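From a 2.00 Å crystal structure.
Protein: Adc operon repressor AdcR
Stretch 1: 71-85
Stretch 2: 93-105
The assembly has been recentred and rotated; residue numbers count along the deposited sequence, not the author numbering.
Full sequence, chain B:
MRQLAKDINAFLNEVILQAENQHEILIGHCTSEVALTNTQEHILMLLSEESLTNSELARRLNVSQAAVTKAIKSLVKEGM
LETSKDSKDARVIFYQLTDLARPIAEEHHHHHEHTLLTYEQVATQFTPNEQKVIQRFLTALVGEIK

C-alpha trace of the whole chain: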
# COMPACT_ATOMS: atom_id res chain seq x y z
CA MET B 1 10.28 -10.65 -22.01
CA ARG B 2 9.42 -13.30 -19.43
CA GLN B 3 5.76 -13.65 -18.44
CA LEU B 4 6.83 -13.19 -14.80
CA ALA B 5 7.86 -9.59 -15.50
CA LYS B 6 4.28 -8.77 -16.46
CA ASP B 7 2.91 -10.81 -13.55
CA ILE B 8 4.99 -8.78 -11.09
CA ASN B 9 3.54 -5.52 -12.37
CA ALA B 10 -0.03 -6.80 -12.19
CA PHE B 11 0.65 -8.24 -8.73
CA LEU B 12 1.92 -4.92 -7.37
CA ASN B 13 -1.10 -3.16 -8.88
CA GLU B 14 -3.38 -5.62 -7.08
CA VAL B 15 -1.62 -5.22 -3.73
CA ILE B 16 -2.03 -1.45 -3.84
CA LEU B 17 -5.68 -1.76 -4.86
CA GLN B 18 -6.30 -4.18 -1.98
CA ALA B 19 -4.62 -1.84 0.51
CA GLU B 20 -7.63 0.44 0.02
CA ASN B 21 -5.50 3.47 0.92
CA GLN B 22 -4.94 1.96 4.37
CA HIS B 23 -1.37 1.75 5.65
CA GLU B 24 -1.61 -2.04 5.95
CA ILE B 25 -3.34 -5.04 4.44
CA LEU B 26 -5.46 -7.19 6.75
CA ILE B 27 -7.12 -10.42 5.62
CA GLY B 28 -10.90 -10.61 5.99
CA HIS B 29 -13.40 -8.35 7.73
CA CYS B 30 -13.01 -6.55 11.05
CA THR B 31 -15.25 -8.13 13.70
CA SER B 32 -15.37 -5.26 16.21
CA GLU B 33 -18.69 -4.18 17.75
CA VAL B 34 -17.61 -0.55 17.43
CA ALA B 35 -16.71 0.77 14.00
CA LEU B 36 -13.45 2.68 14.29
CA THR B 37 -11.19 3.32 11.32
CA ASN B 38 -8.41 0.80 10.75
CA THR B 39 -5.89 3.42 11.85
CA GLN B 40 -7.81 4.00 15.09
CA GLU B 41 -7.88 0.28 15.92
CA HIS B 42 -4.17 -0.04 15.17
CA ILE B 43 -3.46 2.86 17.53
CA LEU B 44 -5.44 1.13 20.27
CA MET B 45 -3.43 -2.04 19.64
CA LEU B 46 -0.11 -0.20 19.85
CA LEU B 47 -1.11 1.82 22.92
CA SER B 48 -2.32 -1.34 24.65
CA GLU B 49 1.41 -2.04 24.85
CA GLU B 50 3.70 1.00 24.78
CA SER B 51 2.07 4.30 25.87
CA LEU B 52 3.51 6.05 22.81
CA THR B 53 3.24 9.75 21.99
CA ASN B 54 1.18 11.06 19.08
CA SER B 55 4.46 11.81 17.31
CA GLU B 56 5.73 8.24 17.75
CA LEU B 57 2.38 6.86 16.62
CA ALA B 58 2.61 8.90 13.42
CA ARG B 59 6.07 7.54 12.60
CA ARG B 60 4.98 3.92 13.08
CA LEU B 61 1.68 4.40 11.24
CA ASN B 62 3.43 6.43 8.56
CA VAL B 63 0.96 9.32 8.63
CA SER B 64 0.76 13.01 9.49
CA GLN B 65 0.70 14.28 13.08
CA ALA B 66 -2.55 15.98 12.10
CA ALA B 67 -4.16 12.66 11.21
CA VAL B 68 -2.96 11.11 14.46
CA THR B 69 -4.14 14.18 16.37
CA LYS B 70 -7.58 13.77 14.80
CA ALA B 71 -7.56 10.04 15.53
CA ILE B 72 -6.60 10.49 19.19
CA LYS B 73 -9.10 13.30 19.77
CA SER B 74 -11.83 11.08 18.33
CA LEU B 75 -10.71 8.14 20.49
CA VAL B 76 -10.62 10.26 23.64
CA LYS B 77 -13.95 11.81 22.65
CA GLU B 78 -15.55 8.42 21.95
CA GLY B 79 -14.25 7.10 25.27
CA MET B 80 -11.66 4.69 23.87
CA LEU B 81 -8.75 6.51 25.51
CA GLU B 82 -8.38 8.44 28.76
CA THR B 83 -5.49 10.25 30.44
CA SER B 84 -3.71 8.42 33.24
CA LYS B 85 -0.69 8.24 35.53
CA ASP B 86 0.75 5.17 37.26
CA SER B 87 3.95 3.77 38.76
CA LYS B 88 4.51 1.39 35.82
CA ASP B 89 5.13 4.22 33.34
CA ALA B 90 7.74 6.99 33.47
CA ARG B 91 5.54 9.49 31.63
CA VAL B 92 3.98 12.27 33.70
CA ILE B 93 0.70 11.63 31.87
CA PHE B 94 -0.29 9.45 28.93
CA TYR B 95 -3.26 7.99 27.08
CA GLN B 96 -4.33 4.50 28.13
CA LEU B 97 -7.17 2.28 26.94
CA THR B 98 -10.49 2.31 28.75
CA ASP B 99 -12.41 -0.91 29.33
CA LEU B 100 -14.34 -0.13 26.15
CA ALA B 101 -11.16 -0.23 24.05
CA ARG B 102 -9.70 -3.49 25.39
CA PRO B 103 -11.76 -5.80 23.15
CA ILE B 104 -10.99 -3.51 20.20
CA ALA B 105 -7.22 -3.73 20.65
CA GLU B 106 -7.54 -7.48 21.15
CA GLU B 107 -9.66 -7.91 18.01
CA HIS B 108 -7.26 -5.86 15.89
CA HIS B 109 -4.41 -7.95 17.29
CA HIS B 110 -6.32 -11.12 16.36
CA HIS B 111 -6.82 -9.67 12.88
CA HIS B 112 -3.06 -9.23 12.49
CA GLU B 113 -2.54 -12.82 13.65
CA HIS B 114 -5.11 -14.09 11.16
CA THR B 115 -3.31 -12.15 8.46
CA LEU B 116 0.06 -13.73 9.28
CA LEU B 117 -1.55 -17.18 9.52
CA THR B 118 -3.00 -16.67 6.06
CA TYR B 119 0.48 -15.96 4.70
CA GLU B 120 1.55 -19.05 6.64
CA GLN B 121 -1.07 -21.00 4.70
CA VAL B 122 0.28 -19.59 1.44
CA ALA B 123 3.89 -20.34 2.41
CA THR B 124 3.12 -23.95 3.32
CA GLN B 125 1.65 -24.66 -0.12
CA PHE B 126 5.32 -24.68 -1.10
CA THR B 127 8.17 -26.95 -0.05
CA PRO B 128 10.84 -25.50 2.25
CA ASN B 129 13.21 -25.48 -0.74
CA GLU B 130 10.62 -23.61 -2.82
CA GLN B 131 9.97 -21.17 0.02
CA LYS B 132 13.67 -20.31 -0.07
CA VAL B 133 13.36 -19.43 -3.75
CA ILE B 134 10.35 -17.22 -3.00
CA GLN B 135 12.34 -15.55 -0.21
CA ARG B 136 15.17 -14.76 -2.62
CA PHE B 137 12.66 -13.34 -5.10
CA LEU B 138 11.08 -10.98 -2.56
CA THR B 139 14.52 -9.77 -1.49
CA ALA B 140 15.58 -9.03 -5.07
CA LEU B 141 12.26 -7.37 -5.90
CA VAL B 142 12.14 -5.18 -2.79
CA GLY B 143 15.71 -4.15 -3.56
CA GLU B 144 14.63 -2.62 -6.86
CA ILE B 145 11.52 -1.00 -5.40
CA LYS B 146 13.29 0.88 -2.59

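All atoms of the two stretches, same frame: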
# COMPACT_ATOMS: atom_id res chain seq x y z
N ALA B 71 -7.23 11.39 15.09
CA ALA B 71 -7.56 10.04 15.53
C ALA B 71 -7.65 9.97 17.06
O ALA B 71 -8.61 9.43 17.60
CB ALA B 71 -6.53 9.04 15.02
N ILE B 72 -6.64 10.50 17.73
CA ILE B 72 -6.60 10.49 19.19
C ILE B 72 -7.79 11.25 19.78
O ILE B 72 -8.50 10.74 20.64
CB ILE B 72 -5.29 11.08 19.72
CG1 ILE B 72 -4.10 10.22 19.29
CG2 ILE B 72 -5.32 11.19 21.24
CD1 ILE B 72 -4.11 8.83 19.89
N LYS B 73 -7.99 12.48 19.31
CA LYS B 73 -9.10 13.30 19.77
C LYS B 73 -10.41 12.53 19.68
O LYS B 73 -11.19 12.49 20.63
CB LYS B 73 -9.19 14.60 18.97
N SER B 74 -10.64 11.89 18.53
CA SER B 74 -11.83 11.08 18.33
C SER B 74 -11.90 9.93 19.33
O SER B 74 -12.95 9.66 19.90
CB SER B 74 -11.85 10.54 16.90
OG SER B 74 -12.90 9.61 16.72
N LEU B 75 -10.76 9.27 19.55
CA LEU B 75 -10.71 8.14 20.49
C LEU B 75 -10.97 8.59 21.93
O LEU B 75 -11.71 7.93 22.66
CB LEU B 75 -9.37 7.41 20.38
CG LEU B 75 -9.16 6.59 19.10
CD1 LEU B 75 -7.74 6.07 19.02
CD2 LEU B 75 -10.16 5.44 19.04
N VAL B 76 -10.36 9.70 22.33
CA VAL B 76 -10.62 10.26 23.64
C VAL B 76 -12.09 10.66 23.74
O VAL B 76 -12.77 10.36 24.71
CB VAL B 76 -9.73 11.48 23.94
CG1 VAL B 76 -10.17 12.17 25.22
CG2 VAL B 76 -8.27 11.06 24.02
N LYS B 77 -12.57 11.33 22.70
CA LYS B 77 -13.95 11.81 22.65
C LYS B 77 -14.95 10.65 22.73
O LYS B 77 -15.94 10.73 23.45
CB LYS B 77 -14.18 12.63 21.38
CG LYS B 77 -15.45 13.47 21.38
CD LYS B 77 -15.38 14.55 20.31
CE LYS B 77 -15.04 13.97 18.94
NZ LYS B 77 -14.92 15.02 17.90
N GLU B 78 -14.66 9.58 22.00
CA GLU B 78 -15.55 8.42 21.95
C GLU B 78 -15.31 7.46 23.11
O GLU B 78 -15.86 6.36 23.14
CB GLU B 78 -15.41 7.69 20.62
N GLY B 79 -14.48 7.87 24.06
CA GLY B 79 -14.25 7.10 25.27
C GLY B 79 -13.43 5.84 25.10
O GLY B 79 -13.57 4.89 25.87
N MET B 80 -12.55 5.83 24.09
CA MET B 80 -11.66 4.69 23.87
C MET B 80 -10.33 4.90 24.58
O MET B 80 -9.63 3.93 24.92
CB MET B 80 -11.42 4.47 22.38
CG MET B 80 -12.61 3.92 21.63
SD MET B 80 -13.15 2.31 22.24
CE MET B 80 -14.59 2.04 21.21
N LEU B 81 -9.97 6.16 24.80
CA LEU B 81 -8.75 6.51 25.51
C LEU B 81 -9.05 7.53 26.60
O LEU B 81 -9.96 8.35 26.47
CB LEU B 81 -7.71 7.08 24.55
CG LEU B 81 -7.16 6.14 23.48
CD1 LEU B 81 -6.35 6.91 22.44
CD2 LEU B 81 -6.32 5.04 24.11
N GLU B 82 -8.28 7.47 27.68
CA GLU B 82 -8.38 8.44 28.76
C GLU B 82 -6.97 8.74 29.25
O GLU B 82 -6.07 7.93 29.07
CB GLU B 82 -9.21 7.89 29.92
CG GLU B 82 -8.56 6.70 30.61
CD GLU B 82 -9.47 6.04 31.62
OE1 GLU B 82 -10.61 6.52 31.82
OE2 GLU B 82 -9.05 5.03 32.23
N THR B 83 -6.79 9.91 29.87
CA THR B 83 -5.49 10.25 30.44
C THR B 83 -5.27 9.47 31.73
O THR B 83 -6.23 9.15 32.44
CB THR B 83 -5.38 11.75 30.75
OG1 THR B 83 -6.39 12.13 31.69
CG2 THR B 83 -5.54 12.58 29.48
N SER B 84 -4.02 9.15 32.02
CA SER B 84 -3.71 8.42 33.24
C SER B 84 -2.27 8.60 33.70
O SER B 84 -1.42 9.09 32.95
CB SER B 84 -4.02 6.93 33.07
OG SER B 84 -3.91 6.25 34.30
N LYS B 85 -2.02 8.20 34.94
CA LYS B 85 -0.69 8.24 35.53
C LYS B 85 -0.56 7.06 36.49
O LYS B 85 -1.44 6.83 37.32
CB LYS B 85 -0.48 9.56 36.27
CG LYS B 85 0.50 9.50 37.43
CD LYS B 85 0.61 10.86 38.10
CE LYS B 85 1.26 10.76 39.48
NZ LYS B 85 2.64 10.19 39.42
N ILE B 93 2.10 11.88 32.22
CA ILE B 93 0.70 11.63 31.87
C ILE B 93 0.64 11.09 30.45
O ILE B 93 1.34 11.56 29.56
CB ILE B 93 -0.16 12.91 32.00
CG1 ILE B 93 -1.65 12.57 31.90
CG2 ILE B 93 0.24 13.93 30.96
CD1 ILE B 93 -2.56 13.74 32.24
N PHE B 94 -0.21 10.09 30.23
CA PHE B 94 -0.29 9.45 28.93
C PHE B 94 -1.70 8.94 28.68
O PHE B 94 -2.53 8.90 29.59
CB PHE B 94 0.69 8.27 28.87
CG PHE B 94 0.46 7.24 29.94
CD1 PHE B 94 0.97 7.42 31.21
CD2 PHE B 94 -0.29 6.10 29.67
CE1 PHE B 94 0.76 6.47 32.20
CE2 PHE B 94 -0.51 5.15 30.65
CZ PHE B 94 0.02 5.34 31.92
N TYR B 95 -1.97 8.56 27.44
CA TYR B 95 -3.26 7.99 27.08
C TYR B 95 -3.23 6.48 27.24
O TYR B 95 -2.36 5.80 26.70
CB TYR B 95 -3.62 8.33 25.63
CG TYR B 95 -3.81 9.80 25.35
CD1 TYR B 95 -4.94 10.48 25.78
CD2 TYR B 95 -2.85 10.50 24.63
CE1 TYR B 95 -5.11 11.83 25.51
CE2 TYR B 95 -3.02 11.85 24.35
CZ TYR B 95 -4.15 12.50 24.80
OH TYR B 95 -4.31 13.84 24.52
N GLN B 96 -4.20 5.95 27.99
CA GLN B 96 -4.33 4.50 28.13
C GLN B 96 -5.73 4.07 27.73
O GLN B 96 -6.67 4.87 27.77
CB GLN B 96 -4.05 4.07 29.56
CG GLN B 96 -5.12 4.47 30.55
CD GLN B 96 -4.97 3.78 31.89
OE1 GLN B 96 -3.96 3.13 32.16
NE2 GLN B 96 -5.98 3.91 32.74
N LEU B 97 -5.87 2.81 27.33
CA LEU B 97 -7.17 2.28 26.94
C LEU B 97 -8.15 2.25 28.11
O LEU B 97 -7.76 1.97 29.25
CB LEU B 97 -7.03 0.86 26.37
CG LEU B 97 -6.57 0.72 24.92
CD1 LEU B 97 -5.19 1.33 24.71
CD2 LEU B 97 -6.59 -0.74 24.49
N THR B 98 -9.41 2.55 27.81
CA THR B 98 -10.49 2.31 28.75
C THR B 98 -10.93 0.87 28.60
O THR B 98 -10.43 0.15 27.74
CB THR B 98 -11.70 3.21 28.44
OG1 THR B 98 -12.25 2.83 27.17
CG2 THR B 98 -11.28 4.67 28.39
N ASP B 99 -11.87 0.44 29.44
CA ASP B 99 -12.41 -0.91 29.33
C ASP B 99 -13.07 -1.13 27.97
O ASP B 99 -13.05 -2.23 27.43
CB ASP B 99 -13.43 -1.18 30.44
CG ASP B 99 -12.77 -1.43 31.78
OD1 ASP B 99 -11.58 -1.81 31.78
OD2 ASP B 99 -13.44 -1.25 32.82
N LEU B 100 -13.64 -0.06 27.43
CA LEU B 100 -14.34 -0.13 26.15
C LEU B 100 -13.39 -0.47 25.00
O LEU B 100 -13.79 -1.10 24.02
CB LEU B 100 -15.04 1.20 25.88
CG LEU B 100 -16.10 1.21 24.78
CD1 LEU B 100 -17.19 0.19 25.08
CD2 LEU B 100 -16.69 2.61 24.62
N ALA B 101 -12.13 -0.06 25.13
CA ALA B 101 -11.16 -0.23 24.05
C ALA B 101 -10.47 -1.59 24.06
O ALA B 101 -10.01 -2.07 23.03
CB ALA B 101 -10.12 0.90 24.10
N ARG B 102 -10.41 -2.22 25.23
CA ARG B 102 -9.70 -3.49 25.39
C ARG B 102 -10.06 -4.52 24.32
O ARG B 102 -9.18 -5.06 23.65
CB ARG B 102 -9.90 -4.05 26.80
N PRO B 103 -11.36 -4.81 24.16
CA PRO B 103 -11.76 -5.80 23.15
C PRO B 103 -11.37 -5.36 21.74
O PRO B 103 -11.09 -6.20 20.89
CB PRO B 103 -13.28 -5.85 23.29
CG PRO B 103 -13.55 -5.37 24.67
CD PRO B 103 -12.52 -4.31 24.91
N ILE B 104 -11.35 -4.05 21.50
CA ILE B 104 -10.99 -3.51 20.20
C ILE B 104 -9.52 -3.80 19.89
O ILE B 104 -9.20 -4.32 18.82
CB ILE B 104 -11.21 -2.00 20.11
CG1 ILE B 104 -12.62 -1.64 20.61
CG2 ILE B 104 -10.99 -1.51 18.69
CD1 ILE B 104 -13.73 -2.28 19.81
N ALA B 105 -8.64 -3.46 20.82
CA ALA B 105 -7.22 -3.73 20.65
C ALA B 105 -7.00 -5.22 20.44
O ALA B 105 -6.25 -5.63 19.55
CB ALA B 105 -6.43 -3.23 21.85
O HOH W 1 -3.15 3.50 34.70

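Residues 94–97 form a strand that runs antiparallel to strand 81–84, and the two stretches together bury 923 Å² of surface. Just ahead of the strand, Ile 93 lays its CD1 3.8 Å from Thr 83 CB. At Phe 94 the backbone pairs in both directions with Ser 84: Phe 94 N donates to Ser 84 O (3.1 Å) and Phe 94 O accepts from Ser 84 N (2.9 Å). The same Ser 84 O lies over one face of the Phe 94 ring.

Tyr 95 sits in a non-hydrogen-bonded pair with Thr 83, and its side chain points to the same face of the sheet as that of Thr 83, where it packs against the preceding helix. Ile 72 CG2 packs over the ring face, 3.9 Å from Tyr 95 CE2, in a CH-pi contact, while Val 76 CG2, one helical turn on, reaches Tyr 95 CE1 at 3.6 Å.

Gln 96 restores the two-way backbone pairing, its N bonding to Glu 82 O (2.9 Å) and its O receiving Glu 82 N (3.1 Å). Its side chain shares a sheet face with those of Glu 82 and Ser 84. There Gln 96 NE2 makes a weak hydrogen bond to Glu 82 OE2 (3.3 Å), and a water bridges Gln 96 OE1 (2.7 Å) to Ser 84 OG (2.9 Å), which donates to it.

At Leu 97 the side chain diverges from that of its bridge partner Leu 81, yet Leu 97 CD1 still meets Leu 81 CD2 at 3.9 Å. Thr 98 then closes the ladder twice, through Thr 98 N to Met 80 O (3.2 Å) and Thr 98 OG1 to Gly 79 O (2.8 Å). Beyond it the contact becomes apolar: Leu 100 CG meets Met 80 CE at 4.0 Å, Ala 101 CB lies 3.8 Å from Met 80 SD, and Ile 104 CG1 comes within 4.2 Å of Met 80 CE, so that the Met 80 side chain packs against all three residues.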